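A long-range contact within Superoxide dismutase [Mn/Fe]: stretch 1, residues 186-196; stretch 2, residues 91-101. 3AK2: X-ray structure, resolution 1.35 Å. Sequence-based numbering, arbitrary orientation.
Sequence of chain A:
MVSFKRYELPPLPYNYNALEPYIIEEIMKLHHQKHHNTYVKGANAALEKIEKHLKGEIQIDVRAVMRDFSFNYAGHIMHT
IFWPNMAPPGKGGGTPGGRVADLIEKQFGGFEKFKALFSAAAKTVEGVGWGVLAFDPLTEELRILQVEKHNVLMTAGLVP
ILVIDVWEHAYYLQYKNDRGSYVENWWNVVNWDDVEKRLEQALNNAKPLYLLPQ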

ATOM      1  N   TRP A 186     -10.376  16.816 -19.606  1.00 13.75           N
ATOM      2  CA  TRP A 186     -10.214  15.476 -20.175  1.00 13.06           C
ATOM      3  C   TRP A 186     -11.499  14.930 -20.805  1.00 13.07           C
ATOM      4  O   TRP A 186     -11.447  14.202 -21.796  1.00 12.87           O
ATOM      5  CB  TRP A 186      -9.669  14.529 -19.100  1.00 13.11           C
ATOM      6  CG  TRP A 186      -9.679  13.067 -19.442  1.00 12.00           C
ATOM      7  CD1 TRP A 186      -8.724  12.377 -20.135  1.00 12.11           C
ATOM      8  CD2 TRP A 186     -10.679  12.113 -19.072  1.00 11.32           C
ATOM      9  NE1 TRP A 186      -9.075  11.051 -20.225  1.00 11.81           N
ATOM     10  CE2 TRP A 186     -10.270  10.861 -19.581  1.00 11.30           C
ATOM     11  CE3 TRP A 186     -11.882  12.196 -18.359  1.00 11.54           C
ATOM     12  CZ2 TRP A 186     -11.024   9.698 -19.399  1.00 11.93           C
ATOM     13  CZ3 TRP A 186     -12.630  11.041 -18.178  1.00 12.20           C
ATOM     14  CH2 TRP A 186     -12.195   9.807 -18.694  1.00 12.72           C
ATOM     15  N   TRP A 187     -12.653  15.306 -20.253  1.00 13.12           N
ATOM     16  CA  TRP A 187     -13.935  14.873 -20.811  1.00 13.35           C
ATOM     17  C   TRP A 187     -14.095  15.228 -22.288  1.00 13.42           C
ATOM     18  O   TRP A 187     -14.779  14.524 -23.026  1.00 13.81           O
ATOM     19  CB  TRP A 187     -15.100  15.446 -20.006  1.00 13.36           C
ATOM     20  CG  TRP A 187     -15.172  14.873 -18.634  1.00 13.37           C
ATOM     21  CD1 TRP A 187     -14.757  15.462 -17.476  1.00 13.42           C
ATOM     22  CD2 TRP A 187     -15.661  13.578 -18.274  1.00 12.89           C
ATOM     23  NE1 TRP A 187     -14.965  14.616 -16.412  1.00 13.30           N
ATOM     24  CE2 TRP A 187     -15.523  13.454 -16.874  1.00 12.91           C
ATOM     25  CE3 TRP A 187     -16.209  12.510 -18.998  1.00 13.49           C
ATOM     26  CZ2 TRP A 187     -15.910  12.301 -16.182  1.00 13.03           C
ATOM     27  CZ3 TRP A 187     -16.596  11.365 -18.309  1.00 13.84           C
ATOM     28  CH2 TRP A 187     -16.447  11.274 -16.913  1.00 13.40           C
ATOM     29  N   ASN A 188     -13.439  16.305 -22.714  1.00 13.66           N
ATOM     30  CA  ASN A 188     -13.534  16.769 -24.098  1.00 14.13           C
ATOM     31  C   ASN A 188     -12.806  15.898 -25.116  1.00 13.92           C
ATOM     32  O   ASN A 188     -12.966  16.087 -26.325  1.00 14.35           O
ATOM     33  CB  ASN A 188     -13.059  18.215 -24.195  1.00 14.57           C
ATOM     34  CG  ASN A 188     -13.925  19.156 -23.397  1.00 16.07           C
ATOM     35  OD1 ASN A 188     -15.107  19.329 -23.695  1.00 18.84           O
ATOM     36  ND2 ASN A 188     -13.348  19.764 -22.369  1.00 16.19           N
ATOM     37  N   VAL A 189     -12.015  14.939 -24.630  1.00 13.59           N
ATOM     38  CA  VAL A 189     -11.310  14.009 -25.517  1.00 13.42           C
ATOM     39  C   VAL A 189     -11.665  12.529 -25.293  1.00 13.12           C
ATOM     40  O   VAL A 189     -11.054  11.648 -25.892  1.00 13.12           O
ATOM     41  CB  VAL A 189      -9.758  14.205 -25.481  1.00 13.43           C
ATOM     42  CG1 VAL A 189      -9.369  15.605 -25.959  1.00 13.84           C
ATOM     43  CG2 VAL A 189      -9.188  13.921 -24.088  1.00 13.67           C
ATOM     44  N   VAL A 190     -12.660  12.256 -24.451  1.00 13.16           N
ATOM     45  CA  VAL A 190     -13.080  10.871 -24.210  1.00 13.06           C
ATOM     46  C   VAL A 190     -13.652  10.250 -25.483  1.00 13.25           C
ATOM     47  O   VAL A 190     -14.539  10.822 -26.122  1.00 13.70           O
ATOM     48  CB  VAL A 190     -14.103  10.751 -23.056  1.00 13.01           C
ATOM     49  CG1 VAL A 190     -14.661   9.331 -22.968  1.00 12.82           C
ATOM     50  CG2 VAL A 190     -13.461  11.149 -21.742  1.00 13.26           C
ATOM     51  N   ASN A 191     -13.123   9.088 -25.846  1.00 13.16           N
ATOM     52  CA  ASN A 191     -13.561   8.352 -27.020  1.00 13.30           C
ATOM     53  C   ASN A 191     -14.666   7.367 -26.647  1.00 13.65           C
ATOM     54  O   ASN A 191     -14.404   6.197 -26.352  1.00 13.30           O
ATOM     55  CB  ASN A 191     -12.362   7.624 -27.634  1.00 13.27           C
ATOM     56  CG  ASN A 191     -12.694   6.923 -28.935  1.00 13.95           C
ATOM     57  OD1 ASN A 191     -13.814   7.007 -29.446  1.00 15.79           O
ATOM     58  ND2 ASN A 191     -11.708   6.226 -29.487  1.00 13.91           N
ATOM     59  N   TRP A 192     -15.909   7.843 -26.658  1.00 13.84           N
ATOM     60  CA  TRP A 192     -17.031   7.007 -26.239  1.00 14.12           C
ATOM     61  C   TRP A 192     -17.249   5.796 -27.141  1.00 14.38           C
ATOM     62  O   TRP A 192     -17.767   4.775 -26.691  1.00 14.50           O
ATOM     63  CB  TRP A 192     -18.310   7.833 -26.071  1.00 14.34           C
ATOM     64  CG  TRP A 192     -18.240   8.735 -24.885  1.00 14.15           C
ATOM     65  CD1 TRP A 192     -18.156  10.094 -24.894  1.00 14.45           C
ATOM     66  CD2 TRP A 192     -18.201   8.338 -23.505  1.00 14.22           C
ATOM     67  NE1 TRP A 192     -18.084  10.573 -23.610  1.00 15.15           N
ATOM     68  CE2 TRP A 192     -18.110   9.517 -22.737  1.00 14.68           C
ATOM     69  CE3 TRP A 192     -18.248   7.103 -22.845  1.00 14.32           C
ATOM     70  CZ2 TRP A 192     -18.066   9.500 -21.338  1.00 15.04           C
ATOM     71  CZ3 TRP A 192     -18.198   7.086 -21.454  1.00 14.66           C
ATOM     72  CH2 TRP A 192     -18.109   8.277 -20.717  1.00 14.93           C
ATOM     73  N   ASP A 193     -16.835   5.897 -28.403  1.00 14.52           N
ATOM     74  CA  ASP A 193     -16.867   4.751 -29.308  1.00 14.91           C
ATOM     75  C   ASP A 193     -16.000   3.607 -28.788  1.00 14.44           C
ATOM     76  O   ASP A 193     -16.408   2.450 -28.815  1.00 14.38           O
ATOM     77  CB  ASP A 193     -16.416   5.148 -30.717  1.00 15.56           C
ATOM     78  CG  ASP A 193     -16.347   3.958 -31.666  1.00 17.33           C
ATOM     79  OD1 ASP A 193     -17.401   3.340 -31.923  1.00 20.38           O
ATOM     80  OD2 ASP A 193     -15.238   3.643 -32.154  1.00 20.27           O
ATOM     81  N   ASP A 194     -14.800   3.939 -28.319  1.00 14.13           N
ATOM     82  CA  ASP A 194     -13.901   2.938 -27.755  1.00 13.75           C
ATOM     83  C   ASP A 194     -14.503   2.329 -26.491  1.00 13.32           C
ATOM     84  O   ASP A 194     -14.491   1.110 -26.321  1.00 12.96           O
ATOM     85  CB  ASP A 194     -12.536   3.555 -27.455  1.00 13.97           C
ATOM     86  CG  ASP A 194     -11.566   2.559 -26.855  1.00 14.38           C
ATOM     87  OD1 ASP A 194     -10.962   1.771 -27.612  1.00 13.98           O
ATOM     88  OD2 ASP A 194     -11.409   2.573 -25.618  1.00 14.58           O
ATOM     89  N   VAL A 195     -15.046   3.179 -25.622  1.00 13.29           N
ATOM     90  CA  VAL A 195     -15.674   2.710 -24.383  1.00 13.49           C
ATOM     91  C   VAL A 195     -16.838   1.759 -24.682  1.00 13.73           C
ATOM     92  O   VAL A 195     -16.968   0.714 -24.048  1.00 13.62           O
ATOM     93  CB  VAL A 195     -16.131   3.886 -23.479  1.00 13.22           C
ATOM     94  CG1 VAL A 195     -16.744   3.366 -22.182  1.00 13.34           C
ATOM     95  CG2 VAL A 195     -14.956   4.802 -23.158  1.00 13.14           C
ATOM     96  N   GLU A 196     -17.668   2.127 -25.660  1.00 14.08           N
ATOM     97  CA  GLU A 196     -18.792   1.291 -26.094  1.00 14.73           C
ATOM     98  C   GLU A 196     -18.325  -0.078 -26.592  1.00 14.42           C
ATOM     99  O   GLU A 196     -18.904  -1.108 -26.240  1.00 14.57           O
ATOM    100  CB  GLU A 196     -19.601   2.017 -27.177  1.00 14.95           C
ATOM    101  CG  GLU A 196     -20.854   1.281 -27.666  1.00 16.32           C
ATOM    102  CD  GLU A 196     -22.008   1.308 -26.673  1.00 18.30           C
ATOM    103  OE1 GLU A 196     -21.960   2.087 -25.699  1.00 19.59           O
ATOM    104  OE2 GLU A 196     -22.980   0.550 -26.875  1.00 19.83           O
TER
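Stretch 2, residues 91-101: KGGGTPGGRVA

Stretch 2 runs first against, then along, stretch 1: G92 pairs with V189 and G93 with N188, after which the chain turns back so that P96 faces W192 and V100 faces E196. K91 extends its all-t side chain over N191, CE to N191 OD1 3.7 Å. Next comes glycine, where backbone meets backbone. At G92 (phi/psi -90/154) a CB would fall 2.9 Å from V189 O. G93, at 92/-167, donates from N to V190 O at 2.7 Å, while its CA lies 3.3 Å from W187 O; a CB here would clash with N188 O and jam against the preceding carbonyl. G94 keeps a positive phi of 73° and offers O to W192 NE1 in a weak 3.3 Å hydrogen bond, backed by a water that also reaches W187 O. T95 turns its side chain away, and P96 then covers the indole: CB is 3.6 Å from W192 CD2, and CD sits over the five-membered ring. G97 leads to G98, whose phi of 59° favours glycine and where a CB would hit E196 OE2. The E196 carboxylate accepts from two successive backbone amides of the new helix, R99 N to OE2 at 2.8 Å and V100 N to OE1 at 3.0 Å. V100 closes the contact, CG1 3.9 Å from W192 CZ3 and CG2 3.9 Å from V195 CG1.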

ATOM      1  N   LYS A  91     -14.430  13.506 -32.654  1.00 20.48           N
ATOM      2  CA  LYS A  91     -14.598  12.080 -32.385  1.00 20.56           C
ATOM      3  C   LYS A  91     -14.556  11.872 -30.871  1.00 20.35           C
ATOM      4  O   LYS A  91     -15.281  11.035 -30.326  1.00 20.58           O
ATOM      5  CB  LYS A  91     -13.509  11.246 -33.069  1.00 20.71           C
ATOM      6  CG  LYS A  91     -13.649   9.746 -32.817  1.00 21.44           C
ATOM      7  CD  LYS A  91     -12.489   8.945 -33.374  1.00 22.37           C
ATOM      8  CE  LYS A  91     -12.603   7.488 -32.952  1.00 23.52           C
ATOM      9  NZ  LYS A  91     -11.544   6.638 -33.561  1.00 24.49           N
ATOM     10  N   GLY A  92     -13.699  12.644 -30.206  1.00 19.88           N
ATOM     11  CA  GLY A  92     -13.619  12.649 -28.751  1.00 19.52           C
ATOM     12  C   GLY A  92     -14.559  13.671 -28.145  1.00 19.21           C
ATOM     13  O   GLY A  92     -14.912  14.667 -28.787  1.00 19.28           O
ATOM     14  N   GLY A  93     -14.966  13.423 -26.905  1.00 18.70           N
ATOM     15  CA  GLY A  93     -15.848  14.332 -26.186  1.00 18.62           C
ATOM     16  C   GLY A  93     -17.315  14.005 -26.357  1.00 18.64           C
ATOM     17  O   GLY A  93     -17.674  12.932 -26.848  1.00 18.35           O
ATOM     18  N   GLY A  94     -18.164  14.942 -25.947  1.00 18.86           N
ATOM     19  CA  GLY A  94     -19.607  14.766 -26.025  1.00 19.21           C
ATOM     20  C   GLY A  94     -20.144  13.792 -24.995  1.00 19.63           C
ATOM     21  O   GLY A  94     -19.505  13.528 -23.971  1.00 19.49           O
ATOM     22  N   THR A  95     -21.325  13.256 -25.282  1.00 19.91           N
ATOM     23  CA  THR A  95     -22.032  12.372 -24.365  1.00 20.29           C
ATOM     24  C   THR A  95     -22.287  11.035 -25.049  1.00 19.94           C
ATOM     25  O   THR A  95     -22.628  11.005 -26.236  1.00 20.24           O
ATOM     26  CB  THR A  95     -23.380  12.983 -23.930  1.00 20.52           C
ATOM     27  OG1 THR A  95     -24.190  13.215 -25.087  1.00 22.10           O
ATOM     28  CG2 THR A  95     -23.171  14.302 -23.192  1.00 21.13           C
ATOM     29  N   PRO A  96     -22.123   9.922 -24.309  1.00 19.32           N
ATOM     30  CA  PRO A  96     -22.270   8.595 -24.895  1.00 19.11           C
ATOM     31  C   PRO A  96     -23.710   8.222 -25.230  1.00 18.99           C
ATOM     32  O   PRO A  96     -24.654   8.774 -24.656  1.00 18.83           O
ATOM     33  CB  PRO A  96     -21.748   7.670 -23.793  1.00 18.97           C
ATOM     34  CG  PRO A  96     -22.015   8.402 -22.538  1.00 18.96           C
ATOM     35  CD  PRO A  96     -21.782   9.846 -22.876  1.00 19.32           C
ATOM     36  N   GLY A  97     -23.848   7.291 -26.168  1.00 19.00           N
ATOM     37  CA  GLY A  97     -25.117   6.632 -26.444  1.00 18.82           C
ATOM     38  C   GLY A  97     -24.982   5.146 -26.169  1.00 18.70           C
ATOM     39  O   GLY A  97     -24.143   4.729 -25.362  1.00 18.77           O
ATOM     40  N   GLY A  98     -25.820   4.353 -26.829  1.00 18.43           N
ATOM     41  CA  GLY A  98     -25.729   2.898 -26.789  1.00 18.09           C
ATOM     42  C   GLY A  98     -25.835   2.263 -25.418  1.00 17.74           C
ATOM     43  O   GLY A  98     -26.535   2.768 -24.532  1.00 17.43           O
ATOM     44  N   ARG A  99     -25.127   1.148 -25.254  1.00 17.53           N
ATOM     45  CA  ARG A  99     -25.171   0.364 -24.024  1.00 17.63           C
ATOM     46  C   ARG A  99     -24.525   1.098 -22.849  1.00 17.05           C
ATOM     47  O   ARG A  99     -24.980   0.966 -21.712  1.00 17.10           O
ATOM     48  CB  ARG A  99     -24.522  -1.011 -24.223  1.00 18.07           C
ATOM     49  CG  ARG A  99     -25.133  -1.863 -25.346  1.00 19.82           C
ATOM     50  CD  ARG A  99     -26.578  -2.291 -25.064  1.00 22.21           C
ATOM     51  NE  ARG A  99     -26.702  -3.200 -23.922  1.00 23.77           N
ATOM     52  CZ  ARG A  99     -26.584  -4.524 -23.991  1.00 24.57           C
ATOM     53  NH1 ARG A  99     -26.719  -5.256 -22.893  1.00 25.16           N
ATOM     54  NH2 ARG A  99     -26.328  -5.123 -25.148  1.00 25.43           N
ATOM     55  N   VAL A 100     -23.474   1.871 -23.132  1.00 16.48           N
ATOM     56  CA  VAL A 100     -22.811   2.689 -22.111  1.00 16.23           C
ATOM     57  C   VAL A 100     -23.801   3.676 -21.490  1.00 15.37           C
ATOM     58  O   VAL A 100     -23.931   3.740 -20.268  1.00 14.22           O
ATOM     59  CB  VAL A 100     -21.571   3.439 -22.676  1.00 16.56           C
ATOM     60  CG1 VAL A 100     -21.072   4.497 -21.702  1.00 17.36           C
ATOM     61  CG2 VAL A 100     -20.455   2.464 -22.994  1.00 17.40           C
ATOM     62  N   ALA A 101     -24.511   4.429 -22.331  1.00 15.02           N
ATOM     63  CA  ALA A 101     -25.518   5.369 -21.846  1.00 14.98           C
ATOM     64  C   ALA A 101     -26.628   4.661 -21.077  1.00 14.83           C
ATOM     65  O   ALA A 101     -27.104   5.168 -20.065  1.00 14.80           O
ATOM     66  CB  ALA A 101     -26.101   6.176 -22.988  1.00 15.09           C
TER
HETATM   67  O   HOH W   1     -16.922  10.498 -28.116  1.00 18.11           O
HETATM   68  O   HOH W   2     -16.061   8.432 -29.937  1.00 23.91           O
HETATM   69  O   HOH W   3     -12.509   4.356 -31.728  1.00 27.91           O
HETATM   70  O   HOH W   4     -17.309  13.312 -22.433  1.00 18.89           O
HETATM   71  O   HOH W   5     -17.012  17.444 -25.336  1.00 26.91           O